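Long-range contacts in pyruvate kinase (Toxoplasma gondii, PDB 3GG8), which catalyses the last step of glycolysis, transferring the phosphoryl group of phosphoenolpyruvate to ADP to yield pyruvate and ATP: residues L96-P105 with G221-F229; L269-G280 with V305-M315. All coordinates share one frame; numbering follows the deposited sequence.

Contact 1: L96-P105 with G221-F229; sequences LAILLDTKGP and GCNFIAASF
Leu99, Leu100 and Asp101 pair in parallel with Phe224, Ile225 and Ala226; the axes of strands 97-101 and 224-227 close to 4.5 Å and splay by 29°, as neighbours in a twisted, closed barrel. Leu100 sits at the middle of the pairing, its N bonded to Phe224 O and its O taking Ala226 N at 2.7 Å, after which Thr102 N continues the pattern to Ala226 O. At the entry, Ile98 O accepts two donors in its carbonyl plane, Asn223 N at 2.8 Å and Phe224 N at 3.2 Å. The Asn223 side chain completes this grip: OD1 receives Ile98 N at 2.9 Å in a nearly straight bond (169°), much as a backbone carbonyl would in the continuing parallel pairing. At the exit, Ser228 OG donates to Thr102 O at 2.8 Å while Ser228 N donates to Thr102 OG1 at 3.1 Å. With chi1 at 63°, Thr102 OG1 sits between its own N and carbonyl carbon, where it can accept Ser228 N. On the barrel-interior face, Leu99 divides its branches, CD2 on Ala226 CB at 3.6 Å and CD1 on Phe224 CB; Ala97 CB meets the Phe224 ring in plane at its edge. On the outer face, Leu100 and Ile225 run side by side, Thr102 CG2 crosses the Ile225 branch CG2 at about a right angle, and Cys222 SG touches both Ile98 CG2 and Leu100 CB. Asp101 OD2 forms salt bridges with Arg66 and Lys255, the latter also bonded to Ser228 OG, so a buried polar cluster spans several strands. Strands 62-68 and 251-256 flank the pair in the barrel wall, and helix 207-217 packs outside on Ile225 and Thr102.

Contact 2: L269-G280 with V305-M315; sequences LAEADGIMIARG and VGKPVITATQM
Ile275-Ala278 and Val309-Ala312 are the sixth and seventh strands of the TIM barrel, parallel neighbours whose axes come within 4.6 Å at an angle of 19°. Their backbone bonds alternate, Pro308 O taking Ile275 N, Ile275 O taking Ile310 N at 2.7 Å, and Ile310 O taking Ile277 N. Before the strands, Lys307 stretches out along segment 269-280, and its NZ binds Leu269 O at 2.9 Å on an in-plane lone pair. Lys307 NZ also reaches Ala272 O at 2.7 Å, so it bridges a carbonyl of the last turn of helix 265-271 and the one just beyond the helix. Toward the barrel exterior, Ile277 CD1 presses on Val309 CG2 at 3.5 Å. Helix 288-305, which carries the chain from one strand to the next in a right-handed beta-alpha-beta crossover, lies over this side and touches Ile277 and Thr311. Inside, Met276 lays CG against Ala312 CB, and its bend at the end (chi3 -54°) sets CE 3.9 Å from Ile310 CD1. Beyond the strands, Arg279 curls back and grips Thr313 O side-on with NE and NH2, the latter at 3.0 Å, the oxygen lying in the guanidinium plane. Thr311 CG2 and Met315 SD lie over one face of that group, while Asp332 forms a salt bridge with NH2 and Gln295 accepts from NH1. Thr313 OG1 takes Gly280 N at 2.8 Å, tying down the first turn of helix 279-282, and itself donates to Ala312 O; nearby, Gln314 OE1 binds Arg327 of the second subunit.

Overall arrangement
Both contacts are buried pairings of adjacent strands in one parallel eight-stranded barrel, third with fourth in contact 1 and sixth with seventh in contact 2. Strand 251-256 lies between them in the wall, and their centres are 12 Å apart. They meet in the barrel interior, where Met276 CE packs on Ala226 CB at 3.8 Å and Leu99 also comes close. Polar side chains reinforce both ends of each pairing, but differently: contact 1 uses an amide and two hydroxyls, whereas contact 2 adds to one threonine hydroxyl a lysine and an arginine that bind backbone carbonyls. Contact 1 touches no other subunit, whereas the C-terminal end of contact 2 reaches the second one.

Contact 1: L96-P105 with G221-F229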
loop_
_atom_site.group_PDB
_atom_site.type_symbol
_atom_site.label_atom_id
_atom_site.label_comp_id
_atom_site.label_asym_id
_atom_site.label_seq_id
_atom_site.Cartn_x
_atom_site.Cartn_y
_atom_site.Cartn_z
ATOM N N LEU C 96 -2.802 -40.603 11.031
ATOM C CA LEU C 96 -1.568 -40.233 11.695
ATOM C C LEU C 96 -0.371 -40.553 10.815
ATOM O O LEU C 96 -0.298 -41.634 10.223
ATOM C CB LEU C 96 -1.439 -41.032 12.998
ATOM C CG LEU C 96 -2.422 -40.770 14.131
ATOM C CD1 LEU C 96 -2.298 -41.869 15.179
ATOM C CD2 LEU C 96 -2.149 -39.404 14.753
ATOM N N ALA C 97 0.567 -39.617 10.721
ATOM C CA ALA C 97 1.811 -39.904 10.006
ATOM C C ALA C 97 2.823 -40.454 10.991
ATOM O O ALA C 97 2.757 -40.177 12.192
ATOM C CB ALA C 97 2.346 -38.664 9.315
ATOM N N ILE C 98 3.748 -41.248 10.466
ATOM C CA ILE C 98 4.829 -41.840 11.248
ATOM C C ILE C 98 6.168 -41.266 10.769
ATOM O O ILE C 98 6.474 -41.283 9.578
ATOM C CB ILE C 98 4.774 -43.382 11.182
ATOM C CG1 ILE C 98 3.427 -43.875 11.743
ATOM C CG2 ILE C 98 5.935 -44.006 11.950
ATOM C CD1 ILE C 98 3.185 -45.369 11.556
ATOM N N LEU C 99 6.910 -40.689 11.717
ATOM C CA LEU C 99 8.202 -40.063 11.476
ATOM C C LEU C 99 9.310 -40.881 12.169
ATOM O O LEU C 99 9.256 -41.067 13.387
ATOM C CB LEU C 99 8.147 -38.607 12.006
ATOM C CG LEU C 99 9.347 -37.638 11.928
ATOM C CD1 LEU C 99 8.935 -36.253 11.417
ATOM C CD2 LEU C 99 10.060 -37.479 13.270
ATOM N N LEU C 100 10.282 -41.398 11.398
ATOM C CA LEU C 100 11.500 -42.000 11.964
ATOM C C LEU C 100 12.546 -40.902 12.222
ATOM O O LEU C 100 12.924 -40.178 11.304
ATOM C CB LEU C 100 12.067 -43.049 11.004
ATOM C CG LEU C 100 13.193 -44.007 11.411
ATOM C CD1 LEU C 100 13.320 -45.096 10.372
ATOM C CD2 LEU C 100 14.545 -43.316 11.583
ATOM N N ASP C 101 12.988 -40.762 13.467
ATOM C CA ASP C 101 14.004 -39.761 13.830
ATOM C C ASP C 101 15.329 -40.479 14.099
ATOM O O ASP C 101 15.463 -41.199 15.086
ATOM C CB ASP C 101 13.549 -38.943 15.051
ATOM C CG ASP C 101 14.505 -37.791 15.398
ATOM O OD1 ASP C 101 15.743 -37.941 15.215
ATOM O OD2 ASP C 101 14.027 -36.729 15.880
ATOM N N THR C 102 16.303 -40.288 13.215
ATOM C CA THR C 102 17.535 -41.075 13.266
ATOM C C THR C 102 18.397 -40.736 14.506
ATOM O O THR C 102 18.297 -39.627 15.086
ATOM C CB THR C 102 18.369 -40.943 11.961
ATOM O OG1 THR C 102 18.779 -39.592 11.802
ATOM C CG2 THR C 102 17.562 -41.369 10.716
ATOM N N LYS C 103 19.210 -41.707 14.925
ATOM C CA LYS C 103 20.188 -41.482 15.980
ATOM C C LYS C 103 21.241 -40.474 15.510
ATOM O O LYS C 103 21.446 -39.429 16.145
ATOM C CB LYS C 103 20.856 -42.796 16.370
ATOM C CG LYS C 103 21.799 -42.727 17.560
ATOM C CD LYS C 103 22.464 -44.060 17.716
ATOM C CE LYS C 103 23.499 -44.078 18.817
ATOM N NZ LYS C 103 22.822 -44.463 20.072
ATOM N N GLY C 104 21.897 -40.792 14.397
ATOM C CA GLY C 104 22.950 -39.929 13.862
ATOM C C GLY C 104 24.223 -39.893 14.701
ATOM O O GLY C 104 24.351 -40.635 15.673
ATOM N N PRO C 105 25.167 -39.015 14.328
ATOM C CA PRO C 105 26.463 -38.857 15.001
ATOM C C PRO C 105 26.374 -38.371 16.441
ATOM O O PRO C 105 25.516 -37.538 16.772
ATOM C CB PRO C 105 27.184 -37.805 14.134
ATOM C CG PRO C 105 26.071 -37.055 13.461
ATOM C CD PRO C 105 25.043 -38.106 13.173
ATOM N N GLY C 221 6.247 -48.570 6.898
ATOM C CA GLY C 221 5.323 -47.511 6.546
ATOM C C GLY C 221 5.600 -46.159 7.188
ATOM O O GLY C 221 4.667 -45.390 7.449
ATOM N N CYS C 222 6.864 -45.846 7.447
ATOM C CA CYS C 222 7.181 -44.497 7.922
ATOM C C CYS C 222 6.987 -43.521 6.753
ATOM O O CYS C 222 7.318 -43.847 5.609
ATOM C CB CYS C 222 8.602 -44.429 8.461
ATOM S SG CYS C 222 8.853 -45.474 9.899
ATOM N N ASN C 223 6.404 -42.359 7.040
ATOM C CA ASN C 223 6.115 -41.374 5.998
ATOM C C ASN C 223 7.182 -40.296 5.917
ATOM O O ASN C 223 7.345 -39.660 4.879
ATOM C CB ASN C 223 4.731 -40.734 6.196
ATOM C CG ASN C 223 3.669 -41.755 6.544
ATOM O OD1 ASN C 223 3.256 -41.864 7.703
ATOM N ND2 ASN C 223 3.236 -42.527 5.547
ATOM N N PHE C 224 7.896 -40.092 7.022
ATOM C CA PHE C 224 8.965 -39.120 7.081
ATOM C C PHE C 224 10.207 -39.725 7.714
ATOM O O PHE C 224 10.111 -40.583 8.597
ATOM C CB PHE C 224 8.567 -37.912 7.944
ATOM C CG PHE C 224 7.426 -37.090 7.406
ATOM C CD1 PHE C 224 7.673 -35.984 6.575
ATOM C CD2 PHE C 224 6.110 -37.364 7.786
ATOM C CE1 PHE C 224 6.625 -35.182 6.094
ATOM C CE2 PHE C 224 5.049 -36.574 7.307
ATOM C CZ PHE C 224 5.314 -35.475 6.462
ATOM N N ILE C 225 11.371 -39.248 7.274
ATOM C CA ILE C 225 12.612 -39.409 8.020
ATOM C C ILE C 225 13.025 -38.031 8.554
ATOM O O ILE C 225 13.141 -37.069 7.799
ATOM C CB ILE C 225 13.767 -39.990 7.161
ATOM C CG1 ILE C 225 13.349 -41.253 6.378
ATOM C CG2 ILE C 225 15.021 -40.232 8.009
ATOM C CD1 ILE C 225 13.059 -42.518 7.198
ATOM N N ALA C 226 13.208 -37.935 9.861
ATOM C CA ALA C 226 13.835 -36.764 10.448
ATOM C C ALA C 226 15.276 -37.166 10.703
ATOM O O ALA C 226 15.523 -38.137 11.402
ATOM C CB ALA C 226 13.143 -36.352 11.747
ATOM N N ALA C 227 16.223 -36.453 10.095
ATOM C CA ALA C 227 17.620 -36.860 10.136
ATOM C C ALA C 227 18.351 -35.952 11.120
ATOM O O ALA C 227 18.466 -34.755 10.901
ATOM C CB ALA C 227 18.232 -36.767 8.756
ATOM N N SER C 228 18.846 -36.525 12.209
ATOM C CA SER C 228 19.510 -35.711 13.222
ATOM C C SER C 228 20.800 -35.087 12.700
ATOM O O SER C 228 21.479 -35.670 11.849
ATOM C CB SER C 228 19.756 -36.540 14.486
ATOM O OG SER C 228 18.509 -36.865 15.065
ATOM N N PHE C 229 21.103 -33.876 13.184
ATOM C CA PHE C 229 22.407 -33.240 12.971
ATOM C C PHE C 229 22.809 -33.078 11.498
ATOM O O PHE C 229 23.928 -33.438 11.109
ATOM C CB PHE C 229 23.496 -34.031 13.731
ATOM C CG PHE C 229 24.608 -33.173 14.275
ATOM C CD1 PHE C 229 24.437 -32.446 15.446
ATOM C CD2 PHE C 229 25.835 -33.112 13.631
ATOM C CE1 PHE C 229 25.474 -31.656 15.960
ATOM C CE2 PHE C 229 26.869 -32.321 14.143
ATOM C CZ PHE C 229 26.685 -31.600 15.302
#

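Contact 2: L269-G280 with V305-M315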
loop_
_atom_site.group_PDB
_atom_site.type_symbol
_atom_site.label_atom_id
_atom_site.label_comp_id
_atom_site.label_asym_id
_atom_site.label_seq_id
_atom_site.Cartn_x
_atom_site.Cartn_y
_atom_site.Cartn_z
ATOM N N LEU C 269 17.417 -26.495 3.075
ATOM C CA LEU C 269 15.993 -26.299 2.868
ATOM C C LEU C 269 15.564 -26.626 1.436
ATOM O O LEU C 269 14.525 -27.254 1.236
ATOM C CB LEU C 269 15.593 -24.871 3.219
ATOM C CG LEU C 269 14.145 -24.430 3.001
ATOM C CD1 LEU C 269 13.121 -25.356 3.641
ATOM C CD2 LEU C 269 13.979 -22.984 3.520
ATOM N N ALA C 270 16.350 -26.185 0.451
ATOM C CA ALA C 270 16.025 -26.420 -0.958
ATOM C C ALA C 270 15.978 -27.901 -1.281
ATOM O O ALA C 270 15.156 -28.322 -2.086
ATOM C CB ALA C 270 17.021 -25.702 -1.889
ATOM N N GLU C 271 16.854 -28.692 -0.663
ATOM C CA GLU C 271 16.882 -30.135 -0.933
ATOM C C GLU C 271 15.840 -30.927 -0.152
ATOM O O GLU C 271 15.522 -32.065 -0.500
ATOM C CB GLU C 271 18.272 -30.715 -0.644
ATOM C CG GLU C 271 19.321 -30.418 -1.701
ATOM C CD GLU C 271 18.994 -31.006 -3.064
ATOM O OE1 GLU C 271 18.005 -31.759 -3.174
ATOM O OE2 GLU C 271 19.729 -30.710 -4.039
ATOM N N ALA C 272 15.319 -30.324 0.906
ATOM C CA ALA C 272 14.489 -31.024 1.875
ATOM C C ALA C 272 13.008 -30.870 1.588
ATOM O O ALA C 272 12.599 -30.014 0.790
ATOM C CB ALA C 272 14.781 -30.501 3.255
ATOM N N ASP C 273 12.208 -31.694 2.265
ATOM C CA ASP C 273 10.764 -31.606 2.190
ATOM C C ASP C 273 10.197 -30.755 3.346
ATOM O O ASP C 273 9.015 -30.424 3.376
ATOM C CB ASP C 273 10.169 -33.013 2.133
ATOM C CG ASP C 273 10.674 -33.798 0.924
ATOM O OD1 ASP C 273 10.473 -33.321 -0.219
ATOM O OD2 ASP C 273 11.293 -34.877 1.104
ATOM N N GLY C 274 11.071 -30.368 4.269
ATOM C CA GLY C 274 10.682 -29.583 5.444
ATOM C C GLY C 274 11.812 -29.610 6.450
ATOM O O GLY C 274 12.809 -30.303 6.242
ATOM N N ILE C 275 11.657 -28.859 7.535
ATOM C CA ILE C 275 12.732 -28.646 8.506
ATOM C C ILE C 275 12.251 -28.936 9.933
ATOM O O ILE C 275 11.088 -28.672 10.272
ATOM C CB ILE C 275 13.309 -27.171 8.405
ATOM C CG1 ILE C 275 14.071 -26.937 7.082
ATOM C CG2 ILE C 275 14.155 -26.767 9.652
ATOM C CD1 ILE C 275 15.230 -27.928 6.790
ATOM N N MET C 276 13.141 -29.491 10.755
ATOM C CA MET C 276 12.914 -29.556 12.191
ATOM C C MET C 276 13.976 -28.698 12.894
ATOM O O MET C 276 15.181 -28.892 12.693
ATOM C CB MET C 276 12.903 -31.007 12.691
ATOM C CG MET C 276 12.665 -31.134 14.194
ATOM S SD MET C 276 12.702 -32.795 14.862
ATOM C CE MET C 276 11.490 -33.662 13.839
ATOM N N ILE C 277 13.520 -27.707 13.658
ATOM C CA ILE C 277 14.393 -26.820 14.410
ATOM C C ILE C 277 14.589 -27.388 15.828
ATOM O O ILE C 277 13.644 -27.440 16.618
ATOM C CB ILE C 277 13.786 -25.391 14.492
ATOM C CG1 ILE C 277 13.467 -24.841 13.098
ATOM C CG2 ILE C 277 14.696 -24.427 15.312
ATOM C CD1 ILE C 277 12.665 -23.558 13.123
ATOM N N ALA C 278 15.807 -27.837 16.133
ATOM C CA ALA C 278 16.137 -28.379 17.449
ATOM C C ALA C 278 16.789 -27.287 18.285
ATOM O O ALA C 278 18.027 -27.179 18.320
ATOM C CB ALA C 278 17.071 -29.583 17.321
ATOM N N ARG C 279 15.952 -26.493 18.963
ATOM C CA ARG C 279 16.412 -25.346 19.756
ATOM C C ARG C 279 17.414 -25.698 20.835
ATOM O O ARG C 279 18.413 -25.019 20.966
ATOM C CB ARG C 279 15.240 -24.599 20.416
ATOM C CG ARG C 279 14.319 -23.857 19.465
ATOM C CD ARG C 279 13.028 -24.636 19.267
ATOM N NE ARG C 279 12.372 -24.963 20.534
ATOM C CZ ARG C 279 11.618 -24.122 21.236
ATOM N NH1 ARG C 279 11.408 -22.880 20.814
ATOM N NH2 ARG C 279 11.063 -24.530 22.374
ATOM N N GLY C 280 17.136 -26.738 21.619
ATOM C CA GLY C 280 17.999 -27.131 22.725
ATOM C C GLY C 280 19.418 -27.496 22.300
ATOM O O GLY C 280 20.380 -27.130 22.964
ATOM N N VAL C 305 8.621 -20.490 1.255
ATOM C CA VAL C 305 8.843 -21.475 0.223
ATOM C C VAL C 305 7.794 -22.596 0.309
ATOM O O VAL C 305 7.736 -23.483 -0.555
ATOM C CB VAL C 305 10.323 -21.963 0.295
ATOM C CG1 VAL C 305 10.479 -23.277 1.070
ATOM C CG2 VAL C 305 10.940 -22.007 -1.092
ATOM N N GLY C 306 6.956 -22.528 1.346
ATOM C CA GLY C 306 5.811 -23.415 1.520
ATOM C C GLY C 306 6.117 -24.816 2.008
ATOM O O GLY C 306 5.379 -25.753 1.709
ATOM N N LYS C 307 7.203 -24.977 2.760
ATOM C CA LYS C 307 7.603 -26.294 3.256
ATOM C C LYS C 307 7.406 -26.354 4.777
ATOM O O LYS C 307 7.723 -25.374 5.487
ATOM C CB LYS C 307 9.062 -26.577 2.872
ATOM C CG LYS C 307 9.293 -26.833 1.369
ATOM C CD LYS C 307 10.748 -27.212 1.105
ATOM C CE LYS C 307 10.991 -27.644 -0.341
ATOM N NZ LYS C 307 12.455 -27.721 -0.681
ATOM N N PRO C 308 6.875 -27.481 5.295
ATOM C CA PRO C 308 6.531 -27.526 6.722
ATOM C C PRO C 308 7.737 -27.380 7.639
ATOM O O PRO C 308 8.792 -27.936 7.360
ATOM C CB PRO C 308 5.929 -28.920 6.889
ATOM C CG PRO C 308 6.474 -29.705 5.735
ATOM C CD PRO C 308 6.561 -28.752 4.615
ATOM N N VAL C 309 7.575 -26.636 8.728
ATOM C CA VAL C 309 8.633 -26.493 9.735
ATOM C C VAL C 309 8.120 -27.027 11.077
ATOM O O VAL C 309 6.978 -26.733 11.474
ATOM C CB VAL C 309 9.181 -25.011 9.830
ATOM C CG1 VAL C 309 8.105 -24.021 10.221
ATOM C CG2 VAL C 309 10.418 -24.904 10.764
ATOM N N ILE C 310 8.934 -27.852 11.736
ATOM C CA ILE C 310 8.638 -28.333 13.098
ATOM C C ILE C 310 9.545 -27.656 14.142
ATOM O O ILE C 310 10.751 -27.614 13.989
ATOM C CB ILE C 310 8.803 -29.867 13.219
ATOM C CG1 ILE C 310 8.109 -30.583 12.044
ATOM C CG2 ILE C 310 8.328 -30.393 14.602
ATOM C CD1 ILE C 310 8.558 -32.023 11.903
ATOM N N THR C 311 8.930 -27.130 15.190
ATOM C CA THR C 311 9.638 -26.579 16.332
ATOM C C THR C 311 9.723 -27.637 17.450
ATOM O O THR C 311 8.703 -28.098 17.982
ATOM C CB THR C 311 8.943 -25.282 16.819
ATOM O OG1 THR C 311 8.847 -24.374 15.714
ATOM C CG2 THR C 311 9.728 -24.617 17.936
ATOM N N ALA C 312 10.955 -28.000 17.796
ATOM C CA ALA C 312 11.204 -29.135 18.656
ATOM C C ALA C 312 12.097 -28.775 19.843
ATOM O O ALA C 312 12.841 -27.784 19.803
ATOM C CB ALA C 312 11.812 -30.285 17.842
ATOM N N THR C 313 11.992 -29.596 20.892
ATOM C CA THR C 313 12.824 -29.562 22.095
ATOM C C THR C 313 12.483 -28.393 22.989
ATOM O O THR C 313 12.035 -27.337 22.525
ATOM C CB THR C 313 14.355 -29.565 21.824
ATOM O OG1 THR C 313 14.791 -28.235 21.541
ATOM C CG2 THR C 313 14.733 -30.496 20.677
ATOM N N GLN C 314 12.696 -28.609 24.282
ATOM C CA GLN C 314 12.458 -27.613 25.295
ATOM C C GLN C 314 11.131 -26.873 25.097
ATOM O O GLN C 314 11.095 -25.639 25.142
ATOM C CB GLN C 314 13.627 -26.633 25.336
ATOM C CG GLN C 314 14.985 -27.311 25.364
ATOM C CD GLN C 314 16.091 -26.316 25.579
ATOM O OE1 GLN C 314 16.059 -25.199 25.051
ATOM N NE2 GLN C 314 17.072 -26.706 26.367
ATOM N N MET C 315 10.063 -27.643 24.885
ATOM C CA MET C 315 8.727 -27.104 24.635
ATOM C C MET C 315 7.884 -26.995 25.903
ATOM O O MET C 315 7.663 -25.897 26.423
ATOM C CB MET C 315 8.012 -27.932 23.559
ATOM C CG MET C 315 8.693 -27.827 22.182
ATOM S SD MET C 315 8.475 -26.195 21.408
ATOM C CE MET C 315 6.921 -26.495 20.590
#